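Local coordinates for LPS-assembly lipoprotein LptE (Acinetobacter baumannii, PDB 5TSE), which probably works with LptD to assemble lipopolysaccharide at the surface of the outer membrane, and probably binds lipopolysaccharide itself, at residues Leu16-Pro21 against Asp26-Leu31; Arg60-Leu63 against Glu69-Leu72; Leu74-Gln79 against Gln127-Gln132; Phe78-Arg83 against Asn136-Ala141. All blocks are in the same frame, centred on the assembly; numbering follows the deposited sequence.

Interaction 1 (Leu16-Pro21 against Asp26-Leu31); sequences LSLELP and DLETQL
L20 and E28 meet where the chain leaves strand 15-19 and returns as helix 25-37: L20 CD1 lies against the aliphatic root of the glutamate, 3.4 Å from E28 CB and 3.6 Å from E28 CG. L18, two residues earlier and on the same side of the chain, sends its own CD1 to E28 CG at 4.1 Å, so the methylenes of E28 have a leucine methyl at each of two points. Both leucines also look toward L31, one turn further along the helix. L20 CD2 comes to 4.2 Å from L31 CD1, and L18 CD1 lies 4.4 Å from L31 CB. With CG anti to the backbone N (chi1 -174°) and the chain extended beyond it, E28 presents its CH2 groups to the leucines and carries its carboxylate onward, where OE2 forms a salt bridge with K32. Further out, L20 also touches V53 of strand 49-64, L18 touches K32 and L35, and L31 rests on I129 of helix 110-134. The segments form the first strand and the helix of a beta-alpha-beta unit completed by strand 41-42. No hydrogen bond joins them; the contact is made by aliphatic carbon alone. The union of strand and helix is therefore hydrophobic, while the charge of E28 is met within its own helix, at the edge of the apolar patch.

Interaction 2 (Arg60-Leu63 against Glu69-Leu72); sequences RQLL and EVLL
Q61 and L71 face each other as a hydrogen-bonded antiparallel pair, and the backbone N-H and C=O of both are paired across the gap. L71 N donates to Q61 O at 2.8 Å in an almost straight bond (177°), and Q61 N returns one to L71 O at 2.9 Å, more bent at the hydrogen (143°). L63 and E69 form the next such pair: L63 N reaches E69 O at 2.7 Å, while E69 N binds L63 O at 2.9 Å from a position tilted out of the carbonyl plane. CA-H...O contacts from R60 to L71 O, V70 to Q61 O and L62 to E69 O give three of these four carbonyls a second, softer neighbour. V70 and L72 turn their backbones the other way, to Y100 and R98 of strand 92-101. Side chains alternate. On the face of R60, L62, V70 and L72, R60, extended as far as NE and turned at the last torsion (chi4 -87°), lays one guanidinium face over V70 CG1 and its CG 3.8 Å from L72 CD2; L62 CD2 lies 3.7 Å from V70 CG2. The charge of R60 is met by two salt bridges to helix 110-134, NE with E114 and NH2 with E110. On the other face Q61 OE1 lies beside the L71 methyls, and E69 OE2 has a weak hydrogen bond to S99. This is regular antiparallel pairing near the turn of the long beta hairpin of strands 49-64 and 68-81.

Interaction 3 (Leu74-Gln79 against Gln127-Gln132); sequences LTVTFQ and QQITRQ. With FMT (formic acid), chain D.
F78 and I129 bury nearly equal areas against each other and dominate the contact. The CG2 methyl of I129 sits over one face of the F78 ring, 4.2 Å from the ring centroid and only 14° off its normal, a CH-pi contact displaced toward the rim; the nearest ring atom to I129 CG2 is F78 CZ, at 4.1 Å. I129 CG1 approaches F78 CE1 at 4.2 Å, so both branches of the isoleucine touch the same side chain. The two run past one another in opposite senses, the ring reaching to the helix and the isoleucine to the strand. With CG between the backbone N and the carbonyl carbon (chi1 71°), the F78 ring presents one face to I129. V76, the third participant, lies one alternation earlier on the same side of the strand, and its CG1 meets I129 CD1 at 4.3 Å. Every touching residue is buried, and no hydrogen bond crosses between strand and helix. The outward side of the strand is polar instead: T77 OG1 donates to O1 of a formic acid molecule at 2.6 Å and is also hydrogen-bonded to T93 OG1. That molecule, probably from the crystallisation liquor, is also hydrogen-bonded to T57 OG1. The centre of the contact lies about 4 Å from the centre of the chain. Strand 68-81 runs between strands 49-64 and 92-101, and helix 110-134 packs across its apolar face, where V53 and L125 both touch V76, L51 touches F78, and L31 of helix 25-37 reaches I129.

Interaction 4 (Phe78-Arg83 against Asn136-Ala141); sequences FQIEDR and NRLPKA
F78 meets L138 through ring atoms CE2 and CZ: L138 CD1 lies 3.7 Å from F78 CE2, and L138 CD2 3.9 Å from F78 CZ. The approach is oblique to the ring, and the two side chains cross at about a right angle; both leucine methyls lie close to CE2, and CD2 is also near CZ. Q79 points to the other side of the sheet and takes little part; its NE2 donates to E81 OE2 at 3.1 Å, with the acceptor 17° out of the amide plane and the anti lone pair of the carboxylate in use. I80 returns to the side of F78, and its CG1 stands 4.0 Å from L138 CD1, again crossing the leucine at about a right angle. That one methyl therefore bridges two residues of strand 68-81. E81 OE2 also pairs with R52 NE in a salt bridge, and D82 OD1 accepts from the backbone N of Q84 and of N86 where the chain turns. Opposite the strand, N136, with positive phi, is the C-prime residue of a Schellman motif that closes helix 110-134, in which R137 N bonds to Q132 O. L138 follows directly after this helix end, and a backbone hydrogen bond between P139 and E90 holds the tail beside the strand 68-81 to 92-101 connection. Between these segments the contact is purely apolar, with L138 the one tail residue that touches F78 and I80, while the carboxylate of E81 is met by Q79 and R52, away from the leucine.

Overall arrangement
From the N terminus, interaction 1 comes first, closing the short loop between strand 15-19 and helix 25-37. Interaction 2 follows in series, about 26 Å away between centres, and closes the hairpin turn between strands 49-64 and 68-81. Strand 68-81 then continues through interactions 3 and 4, which share F78 and Q79 and close spans with 47 and 52 residues between their segments; the span from 78 to 136 overlaps that from 74 to 127 and ends beyond it. At L31 and I129, interaction 1 touches interaction 3, joining the two helices on one side of the sheet. Interactions 2 and 4 lie on opposite sides of the chain's centre, marking distant portions of the same strand.

Interaction 1 (Leu16-Pro21 against Asp26-Leu31)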
# COMPACT_ATOMS: atom_id res chain seq x y z
N LEU A 16 0.92 -6.35 -15.09
CA LEU A 16 1.31 -6.76 -13.75
C LEU A 16 0.51 -7.90 -13.15
O LEU A 16 -0.61 -8.21 -13.55
CB LEU A 16 1.22 -5.58 -12.77
CG LEU A 16 2.31 -4.52 -12.78
CD1 LEU A 16 2.07 -3.53 -11.65
CD2 LEU A 16 3.67 -5.17 -12.61
N SER A 17 1.16 -8.50 -12.16
CA SER A 17 0.62 -9.56 -11.35
C SER A 17 0.96 -9.10 -9.93
O SER A 17 1.94 -8.36 -9.74
CB SER A 17 1.30 -10.87 -11.67
OG SER A 17 0.61 -11.93 -11.08
N LEU A 18 0.18 -9.52 -8.94
CA LEU A 18 0.41 -9.10 -7.56
C LEU A 18 0.81 -10.25 -6.66
O LEU A 18 0.13 -11.29 -6.63
CB LEU A 18 -0.86 -8.48 -6.96
CG LEU A 18 -1.59 -7.39 -7.73
CD1 LEU A 18 -2.86 -7.00 -6.98
CD2 LEU A 18 -0.71 -6.18 -7.94
N GLU A 19 1.92 -10.08 -5.95
CA GLU A 19 2.36 -11.05 -4.99
C GLU A 19 2.29 -10.29 -3.68
O GLU A 19 3.03 -9.33 -3.46
CB GLU A 19 3.77 -11.53 -5.25
CG GLU A 19 4.14 -12.62 -4.25
CD GLU A 19 5.59 -13.03 -4.30
OE1 GLU A 19 6.28 -12.63 -5.25
OE2 GLU A 19 6.02 -13.76 -3.39
N LEU A 20 1.39 -10.72 -2.81
CA LEU A 20 1.15 -10.09 -1.53
C LEU A 20 1.19 -11.11 -0.44
O LEU A 20 0.88 -12.26 -0.68
CB LEU A 20 -0.25 -9.50 -1.53
CG LEU A 20 -0.58 -8.51 -2.65
CD1 LEU A 20 -2.06 -8.13 -2.64
CD2 LEU A 20 0.29 -7.28 -2.52
N PRO A 21 1.58 -10.70 0.78
CA PRO A 21 1.53 -11.65 1.88
C PRO A 21 0.08 -12.02 2.17
O PRO A 21 -0.84 -11.38 1.65
CB PRO A 21 2.12 -10.89 3.09
CG PRO A 21 2.68 -9.61 2.55
CD PRO A 21 2.10 -9.38 1.19
N ASP A 26 -8.05 -6.77 1.69
CA ASP A 26 -8.50 -5.38 1.55
C ASP A 26 -7.53 -4.58 0.67
O ASP A 26 -7.97 -3.84 -0.21
CB ASP A 26 -8.69 -4.72 2.92
CG ASP A 26 -9.85 -5.33 3.72
OD1 ASP A 26 -10.83 -5.78 3.10
OD2 ASP A 26 -9.79 -5.33 4.97
N LEU A 27 -6.23 -4.73 0.87
CA LEU A 27 -5.26 -3.99 0.05
C LEU A 27 -5.30 -4.52 -1.37
O LEU A 27 -5.30 -3.73 -2.32
CB LEU A 27 -3.84 -4.11 0.59
CG LEU A 27 -2.75 -3.28 -0.13
CD1 LEU A 27 -3.03 -1.79 -0.02
CD2 LEU A 27 -1.38 -3.58 0.44
N GLU A 28 -5.34 -5.84 -1.51
CA GLU A 28 -5.35 -6.42 -2.84
C GLU A 28 -6.49 -5.86 -3.66
O GLU A 28 -6.29 -5.49 -4.81
CB GLU A 28 -5.46 -7.95 -2.80
CG GLU A 28 -5.32 -8.60 -4.18
CD GLU A 28 -5.55 -10.10 -4.16
OE1 GLU A 28 -5.48 -10.71 -3.08
OE2 GLU A 28 -5.81 -10.66 -5.24
N THR A 29 -7.67 -5.81 -3.07
CA THR A 29 -8.86 -5.30 -3.75
C THR A 29 -8.65 -3.86 -4.23
O THR A 29 -8.82 -3.56 -5.40
CB THR A 29 -10.08 -5.34 -2.81
OG1 THR A 29 -10.31 -6.68 -2.37
CG2 THR A 29 -11.34 -4.79 -3.52
N GLN A 30 -8.22 -3.00 -3.32
CA GLN A 30 -7.99 -1.59 -3.63
C GLN A 30 -6.86 -1.40 -4.65
O GLN A 30 -6.97 -0.51 -5.51
CB GLN A 30 -7.73 -0.79 -2.35
CG GLN A 30 -8.88 -0.88 -1.35
CD GLN A 30 -10.19 -0.33 -1.91
OE1 GLN A 30 -10.42 0.88 -1.92
NE2 GLN A 30 -11.07 -1.22 -2.33
N LEU A 31 -5.81 -2.21 -4.59
CA LEU A 31 -4.73 -2.07 -5.58
C LEU A 31 -5.23 -2.34 -6.97
O LEU A 31 -4.84 -1.65 -7.91
CB LEU A 31 -3.58 -3.03 -5.33
CG LEU A 31 -2.65 -2.69 -4.18
CD1 LEU A 31 -1.67 -3.83 -3.95
CD2 LEU A 31 -1.94 -1.37 -4.47

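Interaction 2 (Arg60-Leu63 against Glu69-Leu72)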
# COMPACT_ATOMS: atom_id res chain seq x y z
N ARG A 60 -0.80 0.00 15.46
CA ARG A 60 -1.72 0.79 16.25
C ARG A 60 -0.94 1.40 17.41
O ARG A 60 -0.81 0.77 18.46
CB ARG A 60 -2.87 -0.08 16.75
CG ARG A 60 -3.91 0.66 17.59
CD ARG A 60 -5.00 -0.29 18.05
NE ARG A 60 -6.08 0.43 18.72
CZ ARG A 60 -6.13 0.73 20.02
NH1 ARG A 60 -5.14 0.39 20.85
NH2 ARG A 60 -7.19 1.39 20.50
N GLN A 61 -0.41 2.60 17.21
CA GLN A 61 0.35 3.31 18.25
C GLN A 61 -0.50 4.12 19.19
O GLN A 61 -1.41 4.82 18.75
CB GLN A 61 1.28 4.37 17.65
CG GLN A 61 2.56 3.93 17.02
CD GLN A 61 3.40 5.14 16.64
OE1 GLN A 61 2.91 6.06 15.98
NE2 GLN A 61 4.67 5.14 17.03
N LEU A 62 -0.15 4.08 20.47
CA LEU A 62 -0.79 4.88 21.49
C LEU A 62 0.28 5.92 21.82
O LEU A 62 1.35 5.57 22.29
CB LEU A 62 -1.17 4.03 22.70
CG LEU A 62 -2.13 2.88 22.36
CD1 LEU A 62 -2.42 2.01 23.57
CD2 LEU A 62 -3.44 3.41 21.77
N LEU A 63 -0.00 7.18 21.52
CA LEU A 63 0.95 8.26 21.75
C LEU A 63 0.54 9.23 22.84
O LEU A 63 -0.46 9.94 22.70
CB LEU A 63 1.17 9.04 20.46
CG LEU A 63 1.76 8.26 19.29
CD1 LEU A 63 1.83 9.18 18.08
CD2 LEU A 63 3.14 7.69 19.61
N GLU A 69 -3.29 9.95 22.16
CA GLU A 69 -3.66 9.78 20.76
C GLU A 69 -3.47 8.36 20.20
O GLU A 69 -2.41 7.75 20.37
CB GLU A 69 -2.83 10.78 19.96
CG GLU A 69 -2.94 10.70 18.45
CD GLU A 69 -2.28 11.88 17.76
OE1 GLU A 69 -2.59 13.03 18.15
OE2 GLU A 69 -1.50 11.67 16.81
N VAL A 70 -4.49 7.86 19.52
CA VAL A 70 -4.44 6.55 18.87
C VAL A 70 -4.12 6.75 17.40
O VAL A 70 -4.92 7.35 16.69
CB VAL A 70 -5.77 5.79 18.98
CG1 VAL A 70 -5.71 4.47 18.21
CG2 VAL A 70 -6.12 5.53 20.43
N LEU A 71 -2.98 6.24 16.94
CA LEU A 71 -2.55 6.38 15.55
C LEU A 71 -2.53 5.04 14.82
O LEU A 71 -1.84 4.10 15.23
CB LEU A 71 -1.20 7.11 15.49
CG LEU A 71 -0.59 7.38 14.10
CD1 LEU A 71 0.38 8.54 14.11
CD2 LEU A 71 0.06 6.14 13.49
N LEU A 72 -3.29 4.97 13.73
CA LEU A 72 -3.43 3.77 12.92
C LEU A 72 -2.54 3.91 11.70
O LEU A 72 -2.77 4.76 10.84
CB LEU A 72 -4.89 3.60 12.53
CG LEU A 72 -5.85 3.58 13.75
CD1 LEU A 72 -7.30 3.70 13.32
CD2 LEU A 72 -5.67 2.34 14.61

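Interaction 3 (Leu74-Gln79 against Gln127-Gln132)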
# COMPACT_ATOMS: atom_id res chain seq x y z
N LEU A 74 -0.20 2.03 8.43
CA LEU A 74 0.04 0.90 7.55
C LEU A 74 1.30 1.23 6.78
O LEU A 74 1.43 2.30 6.19
CB LEU A 74 -1.14 0.61 6.62
CG LEU A 74 -0.99 -0.63 5.71
CD1 LEU A 74 -0.48 -1.84 6.47
CD2 LEU A 74 -2.32 -0.94 5.04
N THR A 75 2.26 0.32 6.80
CA THR A 75 3.53 0.51 6.13
C THR A 75 3.76 -0.62 5.15
O THR A 75 3.52 -1.78 5.48
CB THR A 75 4.64 0.54 7.19
OG1 THR A 75 4.36 1.60 8.12
CG2 THR A 75 6.01 0.72 6.55
N VAL A 76 4.19 -0.29 3.94
CA VAL A 76 4.44 -1.33 2.91
C VAL A 76 5.75 -1.11 2.15
O VAL A 76 6.04 -0.00 1.71
CB VAL A 76 3.27 -1.42 1.89
CG1 VAL A 76 3.64 -2.31 0.70
CG2 VAL A 76 2.02 -1.97 2.54
N THR A 77 6.51 -2.19 2.01
CA THR A 77 7.75 -2.19 1.23
C THR A 77 7.47 -3.06 0.02
O THR A 77 6.94 -4.16 0.14
CB THR A 77 8.95 -2.72 2.04
OG1 THR A 77 9.17 -1.87 3.18
CG2 THR A 77 10.23 -2.75 1.18
N PHE A 78 7.77 -2.55 -1.16
CA PHE A 78 7.52 -3.30 -2.38
C PHE A 78 8.54 -2.97 -3.46
O PHE A 78 9.16 -1.90 -3.45
CB PHE A 78 6.13 -2.98 -2.90
CG PHE A 78 5.99 -1.60 -3.47
CD1 PHE A 78 5.74 -0.51 -2.64
CD2 PHE A 78 6.12 -1.38 -4.84
CE1 PHE A 78 5.62 0.77 -3.17
CE2 PHE A 78 6.00 -0.11 -5.37
CZ PHE A 78 5.75 0.97 -4.54
N GLN A 79 8.68 -3.88 -4.41
CA GLN A 79 9.59 -3.70 -5.53
C GLN A 79 9.04 -4.44 -6.71
O GLN A 79 8.39 -5.47 -6.55
CB GLN A 79 10.98 -4.22 -5.17
CG GLN A 79 11.08 -5.73 -5.01
CD GLN A 79 12.42 -6.20 -4.46
OE1 GLN A 79 13.28 -5.40 -4.09
NE2 GLN A 79 12.60 -7.52 -4.39
N GLN A 127 -3.43 3.98 -3.24
CA GLN A 127 -3.26 5.07 -4.20
C GLN A 127 -1.78 5.50 -4.30
O GLN A 127 -1.31 5.74 -5.40
CB GLN A 127 -4.18 6.26 -3.85
CG GLN A 127 -5.66 5.89 -3.86
CD GLN A 127 -6.60 7.08 -3.66
OE1 GLN A 127 -6.42 8.14 -4.24
NE2 GLN A 127 -7.65 6.87 -2.87
N GLN A 128 -1.05 5.56 -3.18
CA GLN A 128 0.38 5.92 -3.23
C GLN A 128 1.20 4.87 -3.98
O GLN A 128 2.11 5.20 -4.73
CB GLN A 128 1.03 6.07 -1.85
CG GLN A 128 0.53 7.21 -0.98
CD GLN A 128 1.27 7.23 0.36
OE1 GLN A 128 2.51 7.38 0.41
NE2 GLN A 128 0.53 7.08 1.43
N ILE A 129 0.92 3.60 -3.72
CA ILE A 129 1.62 2.51 -4.40
C ILE A 129 1.38 2.63 -5.90
O ILE A 129 2.30 2.57 -6.69
CB ILE A 129 1.13 1.13 -3.95
CG1 ILE A 129 1.50 0.92 -2.47
CG2 ILE A 129 1.77 0.03 -4.79
CD1 ILE A 129 0.79 -0.26 -1.83
N THR A 130 0.12 2.80 -6.25
CA THR A 130 -0.28 2.93 -7.64
C THR A 130 0.33 4.18 -8.29
O THR A 130 0.75 4.15 -9.45
CB THR A 130 -1.81 2.93 -7.72
OG1 THR A 130 -2.30 1.65 -7.29
CG2 THR A 130 -2.27 3.17 -9.12
N ARG A 131 0.41 5.27 -7.52
CA ARG A 131 0.99 6.52 -8.00
C ARG A 131 2.44 6.28 -8.42
O ARG A 131 2.81 6.55 -9.56
CB ARG A 131 0.98 7.59 -6.88
CG ARG A 131 1.29 9.03 -7.32
CD ARG A 131 0.11 9.74 -8.00
NE ARG A 131 -1.01 10.00 -7.08
CZ ARG A 131 -2.10 9.23 -6.91
NH1 ARG A 131 -2.28 8.09 -7.60
NH2 ARG A 131 -3.04 9.60 -6.02
N GLN A 132 3.25 5.75 -7.50
CA GLN A 132 4.67 5.54 -7.79
C GLN A 132 4.97 4.59 -8.95
O GLN A 132 6.04 4.70 -9.55
CB GLN A 132 5.46 5.14 -6.55
CG GLN A 132 5.55 6.28 -5.54
CD GLN A 132 6.73 6.14 -4.59
OE1 GLN A 132 7.64 5.35 -4.82
NE2 GLN A 132 6.74 6.95 -3.55
C FMT D . 7.78 -2.77 6.64
O1 FMT D . 8.32 -2.48 5.58
O2 FMT D . 6.46 -2.92 6.66

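Interaction 4 (Phe78-Arg83 against Asn136-Ala141)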
# COMPACT_ATOMS: atom_id res chain seq x y z
N PHE A 78 7.77 -2.55 -1.16
CA PHE A 78 7.52 -3.30 -2.38
C PHE A 78 8.54 -2.97 -3.46
O PHE A 78 9.16 -1.90 -3.45
CB PHE A 78 6.13 -2.98 -2.90
CG PHE A 78 5.99 -1.60 -3.47
CD1 PHE A 78 5.74 -0.51 -2.64
CD2 PHE A 78 6.12 -1.38 -4.84
CE1 PHE A 78 5.62 0.77 -3.17
CE2 PHE A 78 6.00 -0.11 -5.37
CZ PHE A 78 5.75 0.97 -4.54
N GLN A 79 8.68 -3.88 -4.41
CA GLN A 79 9.59 -3.70 -5.53
C GLN A 79 9.04 -4.44 -6.71
O GLN A 79 8.39 -5.47 -6.55
CB GLN A 79 10.98 -4.22 -5.17
CG GLN A 79 11.08 -5.73 -5.01
CD GLN A 79 12.42 -6.20 -4.46
OE1 GLN A 79 13.28 -5.40 -4.09
NE2 GLN A 79 12.60 -7.52 -4.39
N ILE A 80 9.27 -3.92 -7.91
CA ILE A 80 8.83 -4.61 -9.11
C ILE A 80 9.87 -5.67 -9.48
O ILE A 80 11.08 -5.44 -9.38
CB ILE A 80 8.68 -3.67 -10.32
CG1 ILE A 80 7.75 -2.50 -10.01
CG2 ILE A 80 8.15 -4.45 -11.52
CD1 ILE A 80 6.32 -2.88 -9.75
N GLU A 81 9.38 -6.83 -9.88
CA GLU A 81 10.22 -7.93 -10.33
C GLU A 81 9.62 -8.45 -11.61
O GLU A 81 8.43 -8.23 -11.86
CB GLU A 81 10.23 -9.08 -9.33
CG GLU A 81 10.82 -8.78 -7.96
CD GLU A 81 10.81 -9.98 -7.04
OE1 GLU A 81 10.28 -11.05 -7.44
OE2 GLU A 81 11.32 -9.87 -5.91
N ASP A 82 10.43 -9.12 -12.42
CA ASP A 82 9.92 -9.75 -13.64
C ASP A 82 9.50 -11.17 -13.24
O ASP A 82 9.72 -11.59 -12.10
CB ASP A 82 10.96 -9.76 -14.77
CG ASP A 82 12.21 -10.54 -14.43
OD1 ASP A 82 12.17 -11.39 -13.52
OD2 ASP A 82 13.25 -10.31 -15.09
N ARG A 83 8.95 -11.92 -14.18
CA ARG A 83 8.50 -13.29 -13.88
C ARG A 83 9.62 -14.34 -13.72
O ARG A 83 9.33 -15.50 -13.45
CB ARG A 83 7.45 -13.72 -14.90
CG ARG A 83 6.20 -12.87 -14.78
CD ARG A 83 5.18 -13.21 -15.85
NE ARG A 83 4.82 -14.62 -15.79
CZ ARG A 83 3.91 -15.15 -14.98
NH1 ARG A 83 3.22 -14.39 -14.13
NH2 ARG A 83 3.69 -16.46 -15.03
N ASN A 136 6.38 6.18 -12.51
CA ASN A 136 7.77 5.71 -12.63
C ASN A 136 8.69 6.42 -11.65
O ASN A 136 9.72 6.99 -12.05
CB ASN A 136 8.27 5.91 -14.08
CG ASN A 136 9.70 5.45 -14.28
OD1 ASN A 136 10.16 4.49 -13.66
ND2 ASN A 136 10.43 6.13 -15.16
N ARG A 137 8.33 6.37 -10.37
CA ARG A 137 9.12 7.03 -9.34
C ARG A 137 9.85 6.01 -8.43
O ARG A 137 10.07 6.28 -7.25
CB ARG A 137 8.21 7.98 -8.52
CG ARG A 137 8.96 9.12 -7.86
CD ARG A 137 9.33 10.21 -8.86
NE ARG A 137 10.50 10.98 -8.43
CZ ARG A 137 10.52 11.92 -7.49
NH1 ARG A 137 11.67 12.54 -7.21
NH2 ARG A 137 9.42 12.23 -6.80
N LEU A 138 10.21 4.86 -8.99
CA LEU A 138 10.93 3.80 -8.25
C LEU A 138 12.37 3.68 -8.80
O LEU A 138 12.54 3.52 -10.01
CB LEU A 138 10.22 2.45 -8.37
CG LEU A 138 8.82 2.30 -7.77
CD1 LEU A 138 8.23 0.93 -8.09
CD2 LEU A 138 8.85 2.50 -6.26
N PRO A 139 13.39 3.74 -7.91
CA PRO A 139 14.78 3.63 -8.39
C PRO A 139 15.11 2.26 -8.99
O PRO A 139 14.79 1.22 -8.39
CB PRO A 139 15.62 3.88 -7.12
CG PRO A 139 14.67 4.39 -6.08
CD PRO A 139 13.34 3.83 -6.44
N LYS A 140 15.75 2.26 -10.17
CA LYS A 140 16.12 1.00 -10.84
C LYS A 140 17.10 0.15 -10.01
O LYS A 140 17.85 0.67 -9.19
CB LYS A 140 16.64 1.27 -12.28
CG LYS A 140 17.81 2.24 -12.48
CD LYS A 140 19.15 1.72 -11.96
CE LYS A 140 20.32 2.57 -12.44
NZ LYS A 140 20.53 2.49 -13.91
N ALA A 141 17.05 -1.17 -10.22
CA ALA A 141 17.92 -2.10 -9.49
C ALA A 141 19.38 -1.88 -9.86
O ALA A 141 19.68 -1.51 -11.00
CB ALA A 141 17.51 -3.54 -9.76